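Local coordinates for protein peptidoglycan N-acetylglucosamine deacetylase (Agathobacter rectalis, PDB 5JMU) that probably removes the acetyl group from N-acetylglucosamine residues of peptidoglycan with its zinc-binding NodB-type catalytic domain, the part of a longer membrane protein present here, at residues L24-G29 against N194-I199; G36-L41 against A48-T53. One frame throughout, in Å; residues are numbered along the deposited sequence.

Contact 1 (L24-G29 against N194-I199). With ZN (zinc ion), chain C.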
# COMPACT_ATOMS: atom_id res chain seq x y z
N LEU A 24 -0.94 2.27 -8.43
CA LEU A 24 -0.26 3.22 -7.54
C LEU A 24 -0.73 2.93 -6.12
O LEU A 24 -1.95 2.79 -5.85
CB LEU A 24 -0.62 4.68 -7.90
CG LEU A 24 -0.08 5.18 -9.22
CD1 LEU A 24 -0.63 6.60 -9.48
CD2 LEU A 24 1.43 5.20 -9.16
N THR A 25 0.22 2.78 -5.20
CA THR A 25 -0.14 2.54 -3.80
C THR A 25 0.61 3.47 -2.89
O THR A 25 1.74 3.88 -3.17
CB THR A 25 0.12 1.08 -3.35
OG1 THR A 25 1.54 0.83 -3.16
CG2 THR A 25 -0.42 0.11 -4.41
N PHE A 26 -0.01 3.81 -1.77
CA PHE A 26 0.52 4.82 -0.85
C PHE A 26 0.47 4.31 0.59
O PHE A 26 -0.64 4.01 1.11
CB PHE A 26 -0.30 6.13 -0.98
CG PHE A 26 -0.23 6.71 -2.38
CD1 PHE A 26 0.86 7.51 -2.75
CD2 PHE A 26 -1.22 6.41 -3.32
CE1 PHE A 26 0.99 8.01 -4.07
CE2 PHE A 26 -1.12 6.90 -4.64
CZ PHE A 26 -0.01 7.70 -5.01
N ASP A 27 1.63 4.32 1.25
CA ASP A 27 1.75 3.85 2.64
C ASP A 27 1.88 4.99 3.58
O ASP A 27 2.39 6.06 3.22
CB ASP A 27 3.03 3.01 2.90
CG ASP A 27 2.92 1.58 2.42
OD1 ASP A 27 1.96 1.22 1.72
OD2 ASP A 27 3.90 0.86 2.74
N ASP A 28 1.46 4.71 4.81
CA ASP A 28 1.82 5.47 6.03
C ASP A 28 0.87 6.63 6.35
O ASP A 28 0.92 7.12 7.47
CB ASP A 28 3.26 6.02 5.98
CG ASP A 28 4.32 4.99 6.30
OD1 ASP A 28 4.06 3.76 6.19
OD2 ASP A 28 5.47 5.39 6.51
N GLY A 29 0.03 7.05 5.41
CA GLY A 29 -0.93 8.10 5.64
C GLY A 29 -2.16 7.58 6.37
O GLY A 29 -2.20 6.42 6.75
N ASN A 194 4.09 14.96 -4.83
CA ASN A 194 4.16 15.95 -5.91
C ASN A 194 4.64 15.34 -7.24
O ASN A 194 4.59 15.99 -8.28
CB ASN A 194 5.08 17.12 -5.51
CG ASN A 194 4.43 18.06 -4.51
OD1 ASN A 194 3.22 17.99 -4.28
ND2 ASN A 194 5.24 18.97 -3.95
N ALA A 195 5.10 14.09 -7.18
CA ALA A 195 5.53 13.37 -8.36
C ALA A 195 4.36 12.69 -9.10
O ALA A 195 4.48 12.28 -10.24
CB ALA A 195 6.56 12.31 -7.97
N VAL A 196 3.24 12.53 -8.42
CA VAL A 196 2.20 11.63 -8.93
C VAL A 196 1.60 12.15 -10.24
O VAL A 196 1.37 11.37 -11.19
CB VAL A 196 1.10 11.43 -7.88
CG1 VAL A 196 -0.13 10.71 -8.48
CG2 VAL A 196 1.67 10.63 -6.68
N GLU A 197 1.43 13.47 -10.34
CA GLU A 197 0.88 14.02 -11.58
C GLU A 197 1.69 13.65 -12.85
O GLU A 197 1.14 13.19 -13.87
CB GLU A 197 0.72 15.55 -11.47
CG GLU A 197 0.17 16.17 -12.75
CD GLU A 197 -0.37 17.58 -12.56
OE1 GLU A 197 0.22 18.37 -11.78
OE2 GLU A 197 -1.38 17.91 -13.20
N GLN A 198 3.01 13.86 -12.80
CA GLN A 198 3.85 13.51 -13.94
C GLN A 198 3.88 12.01 -14.19
O GLN A 198 3.93 11.60 -15.35
CB GLN A 198 5.25 14.01 -13.72
CG GLN A 198 5.41 15.49 -13.96
CD GLN A 198 6.77 15.92 -13.41
OE1 GLN A 198 7.78 15.87 -14.11
NE2 GLN A 198 6.80 16.30 -12.15
N ILE A 199 3.84 11.20 -13.12
CA ILE A 199 3.80 9.75 -13.28
C ILE A 199 2.53 9.34 -14.04
O ILE A 199 2.59 8.53 -14.97
CB ILE A 199 3.87 9.06 -11.89
CG1 ILE A 199 5.30 9.19 -11.32
CG2 ILE A 199 3.50 7.57 -11.97
CD1 ILE A 199 5.36 8.93 -9.76
ZN ZN C . 5.20 2.00 6.41
O HOH W 1 5.59 1.89 4.39
O HOH W 2 6.96 3.17 6.46
O HOH W 3 6.51 0.28 6.62
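Phe-26 meets Val-196 with the edge of its ring: the methyl CG2 of the valine lies near the ring plane, 3.8 Å from CE1 and equally close to CZ. Val-196 reaches it with CG1 anti to its own backbone N (chi1 169°), which leaves CG2 beside that nitrogen to meet the phenylalanine, while CG1 turns to Leu-24 and lies 4.3 Å from its CD1. The other leucine methyl, CD2, is 4.2 Å from CG2 of Ile-199, one helical turn after Val-196. The contact is apolar and buried, without a hydrogen bond between the segments. It packs helix 196-205 against the outer side of the curled parallel sheet, consistent with the distorted (beta/alpha) barrel of NodB-type deacetylases, where Leu-24 and Phe-26 project from strand 21-27; Leu-37 and Leu-41 of helix 34-43 also touch Val-196. Where the strand ends, the chain enters the metal site. Asp-28 binds the zinc ion through OD1 at 2.1 Å, with His-76 and His-80 as the other protein ligands and three waters completing the shell. One of these waters donates to OD2 of Asp-28, and another donates to Asp-27 OD2 at 2.6 Å, while OD1 of Asp-27 forms a salt bridge with Arg-115.

Contact 2 (G36-L41 against A48-T53)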
# COMPACT_ATOMS: atom_id res chain seq x y z
N GLY A 36 -4.43 16.84 -1.03
CA GLY A 36 -3.89 17.33 -2.28
C GLY A 36 -3.67 16.19 -3.28
O GLY A 36 -3.90 16.35 -4.48
N LEU A 37 -3.21 15.04 -2.78
CA LEU A 37 -3.03 13.84 -3.59
C LEU A 37 -4.39 13.39 -4.14
O LEU A 37 -4.52 13.05 -5.32
CB LEU A 37 -2.37 12.73 -2.75
CG LEU A 37 -2.31 11.35 -3.45
CD1 LEU A 37 -1.60 11.41 -4.84
CD2 LEU A 37 -1.60 10.36 -2.53
N LEU A 38 -5.41 13.36 -3.28
CA LEU A 38 -6.75 12.97 -3.76
C LEU A 38 -7.25 13.88 -4.90
O LEU A 38 -7.94 13.44 -5.83
CB LEU A 38 -7.76 12.97 -2.61
CG LEU A 38 -7.47 11.89 -1.58
CD1 LEU A 38 -8.56 12.03 -0.49
CD2 LEU A 38 -7.50 10.51 -2.23
N ASP A 39 -6.91 15.16 -4.82
CA ASP A 39 -7.32 16.13 -5.82
C ASP A 39 -6.61 15.83 -7.13
O ASP A 39 -7.20 15.92 -8.22
CB ASP A 39 -6.98 17.56 -5.34
CG ASP A 39 -7.87 18.03 -4.19
OD1 ASP A 39 -8.92 17.40 -3.96
OD2 ASP A 39 -7.53 19.03 -3.53
N VAL A 40 -5.32 15.48 -7.05
CA VAL A 40 -4.59 15.11 -8.28
C VAL A 40 -5.17 13.84 -8.92
O VAL A 40 -5.35 13.78 -10.15
CB VAL A 40 -3.08 14.89 -7.99
CG1 VAL A 40 -2.36 14.20 -9.17
CG2 VAL A 40 -2.40 16.20 -7.66
N LEU A 41 -5.45 12.84 -8.09
CA LEU A 41 -6.01 11.59 -8.62
C LEU A 41 -7.35 11.87 -9.30
O LEU A 41 -7.63 11.30 -10.37
CB LEU A 41 -6.15 10.54 -7.50
CG LEU A 41 -4.82 10.08 -6.91
CD1 LEU A 41 -5.06 9.25 -5.64
CD2 LEU A 41 -3.94 9.31 -7.95
N ALA A 48 -6.49 4.69 -6.73
CA ALA A 48 -5.27 4.14 -6.17
C ALA A 48 -5.60 3.34 -4.94
O ALA A 48 -6.78 3.13 -4.61
CB ALA A 48 -4.27 5.29 -5.82
N THR A 49 -4.56 2.90 -4.24
CA THR A 49 -4.74 2.08 -3.06
C THR A 49 -3.98 2.72 -1.92
O THR A 49 -2.81 3.04 -2.08
CB THR A 49 -4.19 0.66 -3.31
OG1 THR A 49 -4.82 0.08 -4.45
CG2 THR A 49 -4.46 -0.22 -2.09
N PHE A 50 -4.65 2.89 -0.77
CA PHE A 50 -4.01 3.48 0.41
C PHE A 50 -3.86 2.46 1.50
O PHE A 50 -4.85 1.87 1.94
CB PHE A 50 -4.86 4.67 0.90
CG PHE A 50 -4.83 5.81 -0.06
CD1 PHE A 50 -3.84 6.79 0.00
CD2 PHE A 50 -5.77 5.85 -1.11
CE1 PHE A 50 -3.83 7.87 -0.93
CE2 PHE A 50 -5.73 6.90 -2.05
CZ PHE A 50 -4.75 7.91 -1.96
N PHE A 51 -2.62 2.25 1.93
CA PHE A 51 -2.33 1.35 3.05
C PHE A 51 -2.13 2.23 4.27
O PHE A 51 -1.07 2.85 4.43
CB PHE A 51 -1.11 0.48 2.73
CG PHE A 51 -1.37 -0.52 1.64
CD1 PHE A 51 -1.99 -1.72 1.95
CD2 PHE A 51 -1.02 -0.25 0.34
CE1 PHE A 51 -2.23 -2.68 0.96
CE2 PHE A 51 -1.26 -1.20 -0.67
CZ PHE A 51 -1.86 -2.44 -0.36
N VAL A 52 -3.17 2.30 5.13
CA VAL A 52 -3.26 3.39 6.10
C VAL A 52 -2.80 3.05 7.53
O VAL A 52 -2.67 1.87 7.91
CB VAL A 52 -4.72 3.96 6.14
CG1 VAL A 52 -5.08 4.53 4.74
CG2 VAL A 52 -5.72 2.89 6.54
N THR A 53 -2.53 4.12 8.30
CA THR A 53 -2.08 4.01 9.67
C THR A 53 -2.89 4.98 10.48
O THR A 53 -3.62 5.81 9.91
CB THR A 53 -0.60 4.42 9.86
OG1 THR A 53 -0.48 5.84 9.68
CG2 THR A 53 0.33 3.68 8.93
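Phe-50 points its ring into three leucines of helix 34-43, joining the helix and second strand of a beta-alpha-beta unit made of strand 21-27, helix 34-43 and strand 49-53. The helix and strand segments run nearly antiparallel, at 164°, with their axes 12.3 Å apart, and side chains alone bridge that distance.

The methyl-to-ring contacts gather at the far end of the ring, at CE1, CZ and CE2. At its edge, near the plane, Leu-37 brings CD2 to 3.7 Å from Phe-50 CE1, and Leu-41 sets CD1 3.9 Å from CZ; both leucines approach from the direction opposite to the phenylalanine. Leu-38 arrives obliquely, its CD2 3.8 Å from CZ and only slightly farther from CE2. Different first torsions, with CG anti to the backbone N in Leu-37 (chi1 172°) and beside it in Leu-41, let two leucines one turn apart bring their methyls to the same ring edge. Replacing Phe-50 with an alanine would probably open a gap among the three leucines, Leu-37 CD2 and Leu-38 CD2 losing the ring they rest on while Leu-41 CD1 kept Ala-48.

Two further rings touch the same phenylalanine: Phe-26 of the neighbouring strand meets it with the planes at about 25°, and His-71 makes an edge-to-face contact. Among the backbone bonds, Phe-50 pairs with Thr-72 and Ala-74 of the next parallel strand.

The purely aliphatic contact lies just before strand 49-53, where Leu-41 CD1, already against the ring, also touches Ala-48 CB at 4.0 Å.

How the contacts relate
From the N terminus, strand 21-27 leads into the zinc-site loop and then helix 34-43, which returns the chain to strand 49-53. Contact 2 closes the short connection between that helix and strand 49-53, with six residues between its segments. Contact 1 closes a far longer loop, of 164 residues, when helix 196-205 comes back to the first strand, and contact 2 is nested within it. Their centres are about 7 Å apart, and the two strands are parallel neighbours in one sheet: Phe-26 O probably accepts a hydrogen bond from Phe-51 N. A second probable bond, Thr-53 N to Gly-29 O, continues the pairing past the end of strand 21-27. Together they fasten an early and a late helix of the domain to adjoining strands.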